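Local coordinates for flagellar assembly protein FliH (Salmonella typhimurium, PDB 5B0O) that is needed for the assembly and regrowth of the bacterial flagellum and takes part in flagellar protein export, at residues P67-K72 against A115-L120; P73-H78 against W98-D103. One frame throughout, in Å; residues are numbered along the deposited sequence.

Contact 1: P67-K72 against A115-L120; sequences PLFSGK and ADEGDL
Phe69 and Gly71, in the loop between helix 53-63 and strand 74-77, lie against the turn of a beta hairpin whose arms are strands 112-114 and 119-121. The turn is closed within residues 115-118 by the bond from Ala115 N to Gly118 O, 3.0 Å, and a weak return bond from Gly118 N to Ala115 O.

The apolar part belongs to Phe69. Its CG stands anti to its own carbonyl carbon (chi1 -60°), and the ring reaches across the turn. CB meets Ala115 CB at 3.5 Å, while at the far end CE2 approaches Leu120 CG at 3.9 Å. Gly118 O lies over one face, displaced toward the rim. Val113 and a basic side chain of another protein chain also pack on the Phe69 side chain. The sheet continues into that chain beside Asp119 and Leu120.

Two polar bonds join the loop to the turn, one through a side chain and one between backbones. The Glu117 carboxylate offers OE2 to Ser70 N on its syn side; the modelled 2.5 Å is too short to be trusted in detail at this resolution. In the other direction, Asp116 N donates to Gly71 O across 3.3 Å.

The salt bridge is formed by Lys72, its chain folded at chi3 and chi4, which brings NZ to 3.2 Å from Asp116 OD2; the hydrogen bond within it is weak.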
loop_
_atom_site.group_PDB
_atom_site.type_symbol
_atom_site.label_atom_id
_atom_site.label_comp_id
_atom_site.label_asym_id
_atom_site.label_seq_id
_atom_site.Cartn_x
_atom_site.Cartn_y
_atom_site.Cartn_z
ATOM N N PRO E 67 -22.548 -24.190 -9.095
ATOM C CA PRO E 67 -22.689 -25.530 -9.670
ATOM C C PRO E 67 -22.924 -26.620 -8.626
ATOM O O PRO E 67 -22.478 -26.481 -7.489
ATOM C CB PRO E 67 -21.338 -25.756 -10.348
ATOM C CG PRO E 67 -20.780 -24.413 -10.544
ATOM C CD PRO E 67 -21.228 -23.614 -9.384
ATOM N N LEU E 68 -23.604 -27.693 -9.030
ATOM C CA LEU E 68 -23.954 -28.800 -8.137
ATOM C C LEU E 68 -22.821 -29.810 -7.978
ATOM O O LEU E 68 -22.166 -30.168 -8.951
ATOM C CB LEU E 68 -25.163 -29.562 -8.683
ATOM C CG LEU E 68 -26.465 -28.872 -9.067
ATOM C CD1 LEU E 68 -27.455 -29.944 -9.456
ATOM C CD2 LEU E 68 -26.998 -28.045 -7.914
ATOM N N PHE E 69 -22.619 -30.308 -6.762
ATOM C CA PHE E 69 -21.601 -31.334 -6.529
ATOM C C PHE E 69 -22.075 -32.714 -6.973
ATOM O O PHE E 69 -23.181 -33.130 -6.646
ATOM C CB PHE E 69 -21.206 -31.385 -5.050
ATOM C CG PHE E 69 -20.636 -30.097 -4.527
ATOM C CD1 PHE E 69 -19.699 -29.392 -5.259
ATOM C CD2 PHE E 69 -21.049 -29.586 -3.307
ATOM C CE1 PHE E 69 -19.182 -28.211 -4.785
ATOM C CE2 PHE E 69 -20.535 -28.397 -2.831
ATOM C CZ PHE E 69 -19.599 -27.711 -3.574
ATOM N N SER E 70 -21.256 -33.400 -7.761
ATOM C CA SER E 70 -21.500 -34.806 -8.080
ATOM C C SER E 70 -20.624 -35.732 -7.233
ATOM O O SER E 70 -20.763 -36.947 -7.279
ATOM C CB SER E 70 -21.305 -35.067 -9.580
ATOM O OG SER E 70 -20.123 -35.799 -9.847
ATOM N N GLY E 71 -19.789 -35.138 -6.393
ATOM C CA GLY E 71 -18.668 -35.805 -5.751
ATOM C C GLY E 71 -19.000 -36.678 -4.554
ATOM O O GLY E 71 -18.175 -36.825 -3.652
ATOM N N LYS E 72 -20.216 -37.215 -4.522
ATOM C CA LYS E 72 -20.738 -37.913 -3.352
ATOM C C LYS E 72 -20.854 -36.933 -2.200
ATOM O O LYS E 72 -20.254 -37.121 -1.142
ATOM C CB LYS E 72 -19.839 -39.085 -2.946
ATOM C CG LYS E 72 -19.704 -40.187 -3.985
ATOM C CD LYS E 72 -18.916 -41.372 -3.441
ATOM C CE LYS E 72 -17.528 -40.954 -2.973
ATOM N NZ LYS E 72 -16.647 -40.481 -4.082
ATOM N N ALA E 115 -17.730 -32.488 -1.000
ATOM C CA ALA E 115 -17.689 -33.419 -2.124
ATOM C C ALA E 115 -16.269 -33.489 -2.660
ATOM O O ALA E 115 -15.394 -32.746 -2.218
ATOM C CB ALA E 115 -18.642 -32.979 -3.215
ATOM N N ASP E 116 -16.044 -34.360 -3.634
ATOM C CA ASP E 116 -14.715 -34.511 -4.209
ATOM C C ASP E 116 -14.241 -33.195 -4.815
ATOM O O ASP E 116 -13.080 -32.824 -4.669
ATOM C CB ASP E 116 -14.697 -35.623 -5.268
ATOM C CG ASP E 116 -15.113 -36.982 -4.709
ATOM O OD1 ASP E 116 -15.013 -37.180 -3.478
ATOM O OD2 ASP E 116 -15.536 -37.854 -5.505
ATOM N N GLU E 117 -15.150 -32.494 -5.485
ATOM C CA GLU E 117 -14.824 -31.249 -6.182
ATOM C C GLU E 117 -14.412 -30.137 -5.226
ATOM O O GLU E 117 -13.538 -29.333 -5.540
ATOM C CB GLU E 117 -16.015 -30.741 -7.007
ATOM C CG GLU E 117 -16.706 -31.769 -7.892
ATOM C CD GLU E 117 -17.834 -32.500 -7.185
ATOM O OE1 GLU E 117 -17.813 -32.591 -5.940
ATOM O OE2 GLU E 117 -18.748 -32.987 -7.881
ATOM N N GLY E 118 -15.063 -30.078 -4.069
ATOM C CA GLY E 118 -14.855 -28.982 -3.139
ATOM C C GLY E 118 -15.958 -28.882 -2.105
ATOM O O GLY E 118 -16.787 -29.772 -2.004
ATOM N N ASP E 119 -15.975 -27.788 -1.348
ATOM C CA ASP E 119 -16.881 -27.649 -0.209
ATOM C C ASP E 119 -17.659 -26.336 -0.193
ATOM O O ASP E 119 -17.167 -25.306 -0.641
ATOM C CB ASP E 119 -16.093 -27.768 1.096
ATOM C CG ASP E 119 -15.151 -28.955 1.104
ATOM O OD1 ASP E 119 -15.451 -29.967 0.435
ATOM O OD2 ASP E 119 -14.112 -28.875 1.789
ATOM N N LEU E 120 -18.880 -26.384 0.328
ATOM C CA LEU E 120 -19.611 -25.169 0.674
ATOM C C LEU E 120 -19.579 -25.009 2.187
ATOM O O LEU E 120 -20.210 -25.793 2.906
ATOM C CB LEU E 120 -21.057 -25.243 0.195
ATOM C CG LEU E 120 -21.270 -24.927 -1.279
ATOM C CD1 LEU E 120 -22.733 -25.042 -1.659
ATOM C CD2 LEU E 120 -20.753 -23.538 -1.569
#

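Contact 2: P73-H78 against W98-D103; sequences PQLRVH and WRLRGD
Gln74 to Val77 pair residue for residue with Arg99 to Gly102, the two parallel strands of a beta-alpha-beta crossover whose connection is helix 79-96. The axes of these short strand segments approach to 4.7 Å, with their N-to-C directions 28° apart.

Backbone bonds alternate from strand to strand as parallel pairing requires. Arg99 N reaches Pro73 O, Leu75 N donates to Arg99 O at 2.8 Å, and Arg101 N answers to Leu75 O. The next rung, Val77 N to Arg101 O, is weak at 3.4 Å, but Asp103 N closes the ladder on Val77 O at 2.8 Å. CA-H...O contacts, such as Leu100 CA to Leu75 O, supplement it.

The apolar face carries Leu75, Val77 and Leu100. Leu75 and Val77 pack on helix 53-63, and Leu75 and Leu100 on helix 79-96. At the N-terminal end Pro73 crosses Trp98 at about a right angle: its CB makes a CH-pi contact over the five-membered ring, 3.7 Å from the centroid. The Trp98 side chain also meets Leu62, Leu63 and Leu93.

The other face is polar. Arg76 and Arg101 run side by side with guanidinium planes 18° apart, and Arg76 CD lies over the Arg101 guanidinium near its rim. Their like charges would repel, a cost probably eased by Asp103, whose OD1 forms a salt bridge with Arg101 NH2; its OD2 bonds to Thr105. Extended beyond CG, Gln74 sets its CD at the edge of the Arg76 guanidinium, in its plane, and OE1, tilted slightly from that plane, accepts from both NH2, at 2.6 Å, and NE, at 2.8 Å.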
loop_
_atom_site.group_PDB
_atom_site.type_symbol
_atom_site.label_atom_id
_atom_site.label_comp_id
_atom_site.label_asym_id
_atom_site.label_seq_id
_atom_site.Cartn_x
_atom_site.Cartn_y
_atom_site.Cartn_z
ATOM N N PRO E 73 -21.657 -35.881 -2.406
ATOM C CA PRO E 73 -21.802 -34.782 -1.451
ATOM C C PRO E 73 -22.270 -35.280 -0.098
ATOM O O PRO E 73 -23.119 -36.172 -0.044
ATOM C CB PRO E 73 -22.894 -33.914 -2.086
ATOM C CG PRO E 73 -22.858 -34.259 -3.532
ATOM C CD PRO E 73 -22.547 -35.717 -3.566
ATOM N N GLN E 74 -21.712 -34.720 0.973
ATOM C CA GLN E 74 -22.162 -35.031 2.324
ATOM C C GLN E 74 -22.284 -33.755 3.156
ATOM O O GLN E 74 -21.345 -32.969 3.240
ATOM C CB GLN E 74 -21.229 -36.041 2.999
ATOM C CG GLN E 74 -20.024 -35.428 3.708
ATOM C CD GLN E 74 -19.070 -36.480 4.260
ATOM O OE1 GLN E 74 -17.946 -36.171 4.667
ATOM N NE2 GLN E 74 -19.519 -37.733 4.278
ATOM N N LEU E 75 -23.463 -33.539 3.733
ATOM C CA LEU E 75 -23.701 -32.415 4.635
ATOM C C LEU E 75 -23.372 -32.837 6.056
ATOM O O LEU E 75 -23.722 -33.938 6.480
ATOM C CB LEU E 75 -25.155 -31.948 4.554
ATOM C CG LEU E 75 -25.691 -31.004 5.630
ATOM C CD1 LEU E 75 -24.970 -29.683 5.595
ATOM C CD2 LEU E 75 -27.184 -30.781 5.454
ATOM N N ARG E 76 -22.682 -31.966 6.782
ATOM C CA ARG E 76 -22.282 -32.253 8.151
ATOM C C ARG E 76 -22.772 -31.150 9.063
ATOM O O ARG E 76 -22.621 -29.966 8.756
ATOM C CB ARG E 76 -20.760 -32.332 8.275
ATOM C CG ARG E 76 -20.093 -33.322 7.357
ATOM C CD ARG E 76 -18.590 -33.153 7.410
ATOM N NE ARG E 76 -17.928 -33.845 6.310
ATOM C CZ ARG E 76 -16.640 -33.712 6.018
ATOM N NH1 ARG E 76 -15.879 -32.907 6.748
ATOM N NH2 ARG E 76 -16.113 -34.378 4.997
ATOM N N VAL E 77 -23.355 -31.547 10.188
ATOM C CA VAL E 77 -23.749 -30.605 11.217
ATOM C C VAL E 77 -23.398 -31.200 12.573
ATOM O O VAL E 77 -23.108 -32.392 12.675
ATOM C CB VAL E 77 -25.243 -30.297 11.153
ATOM C CG1 VAL E 77 -25.574 -29.152 12.085
ATOM C CG2 VAL E 77 -25.641 -29.933 9.743
ATOM N N HIS E 78 -23.399 -30.367 13.606
ATOM C CA HIS E 78 -23.161 -30.845 14.960
ATOM C C HIS E 78 -24.242 -31.850 15.327
ATOM O O HIS E 78 -25.425 -31.619 15.060
ATOM C CB HIS E 78 -23.191 -29.681 15.949
ATOM C CG HIS E 78 -22.638 -30.018 17.300
ATOM N ND1 HIS E 78 -23.092 -29.425 18.456
ATOM C CD2 HIS E 78 -21.658 -30.875 17.674
ATOM C CE1 HIS E 78 -22.422 -29.909 19.489
ATOM N NE2 HIS E 78 -21.546 -30.787 19.042
ATOM N N TRP E 98 -27.654 -36.159 -1.463
ATOM C CA TRP E 98 -26.697 -35.872 -0.395
ATOM C C TRP E 98 -26.869 -36.865 0.739
ATOM O O TRP E 98 -27.945 -37.434 0.905
ATOM C CB TRP E 98 -26.885 -34.462 0.166
ATOM C CG TRP E 98 -26.534 -33.358 -0.772
ATOM C CD1 TRP E 98 -26.229 -33.475 -2.085
ATOM C CD2 TRP E 98 -26.460 -31.959 -0.463
ATOM N NE1 TRP E 98 -25.973 -32.241 -2.623
ATOM C CE2 TRP E 98 -26.109 -31.291 -1.644
ATOM C CE3 TRP E 98 -26.657 -31.210 0.700
ATOM C CZ2 TRP E 98 -25.945 -29.904 -1.699
ATOM C CZ3 TRP E 98 -26.497 -29.837 0.644
ATOM C CH2 TRP E 98 -26.141 -29.199 -0.546
ATOM N N ARG E 99 -25.813 -37.066 1.521
ATOM C CA ARG E 99 -25.929 -37.846 2.748
ATOM C C ARG E 99 -25.530 -36.998 3.944
ATOM O O ARG E 99 -24.887 -35.965 3.788
ATOM C CB ARG E 99 -25.123 -39.146 2.682
ATOM C CG ARG E 99 -23.639 -38.967 2.579
ATOM C CD ARG E 99 -22.990 -40.249 2.088
ATOM N NE ARG E 99 -21.592 -40.041 1.733
ATOM C CZ ARG E 99 -20.581 -40.760 2.208
ATOM N NH1 ARG E 99 -20.805 -41.756 3.063
ATOM N NH2 ARG E 99 -19.343 -40.481 1.823
ATOM N N LEU E 100 -25.946 -37.418 5.133
ATOM C CA LEU E 100 -25.741 -36.618 6.333
ATOM C C LEU E 100 -24.950 -37.361 7.403
ATOM O O LEU E 100 -25.104 -38.570 7.599
ATOM C CB LEU E 100 -27.080 -36.145 6.890
ATOM C CG LEU E 100 -27.003 -35.030 7.924
ATOM C CD1 LEU E 100 -28.281 -34.209 7.938
ATOM C CD2 LEU E 100 -26.709 -35.589 9.301
ATOM N N ARG E 101 -24.094 -36.611 8.083
ATOM C CA ARG E 101 -23.264 -37.123 9.156
ATOM C C ARG E 101 -23.291 -36.109 10.276
ATOM O O ARG E 101 -23.587 -34.938 10.046
ATOM C CB ARG E 101 -21.818 -37.239 8.693
ATOM C CG ARG E 101 -21.486 -38.438 7.842
ATOM C CD ARG E 101 -20.006 -38.386 7.510
ATOM N NE ARG E 101 -19.314 -37.467 8.413
ATOM C CZ ARG E 101 -18.137 -36.898 8.161
ATOM N NH1 ARG E 101 -17.501 -37.143 7.024
ATOM N NH2 ARG E 101 -17.596 -36.074 9.050
ATOM N N GLY E 102 -23.005 -36.548 11.496
ATOM C CA GLY E 102 -22.680 -35.595 12.536
ATOM C C GLY E 102 -21.202 -35.271 12.474
ATOM O O GLY E 102 -20.373 -36.162 12.281
ATOM N N ASP E 103 -20.868 -33.998 12.640
ATOM C CA ASP E 103 -19.485 -33.580 12.829
ATOM C C ASP E 103 -19.372 -32.866 14.165
ATOM O O ASP E 103 -19.982 -31.810 14.363
ATOM C CB ASP E 103 -18.994 -32.690 11.688
ATOM C CG ASP E 103 -17.478 -32.580 11.652
ATOM O OD1 ASP E 103 -16.834 -33.443 11.020
ATOM O OD2 ASP E 103 -16.926 -31.640 12.263
#

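Overall arrangement
The two contacts illustrate how a small mixed sheet is built from a parallel pair and a hairpin, with the loop before strand 74-77 joining them. This chain is the C-terminal part of FliH, and both contacts lie in its sheet-bearing portion. Contact 2 is nested within the chain loop that contact 1 closes. Their centres are 13 Å apart, yet Ala115 CB packs on Pro73 CA at 4.0 Å. Strand 74-77 lies between parallel 99-102 and antiparallel 112-114, which leads into the turn of contact 1. Next to 112-114, strand 119-121 pairs through Asp119 and Leu120 with an antiparallel strand of another protein chain, whereas no other chain of the assembly touches contact 2.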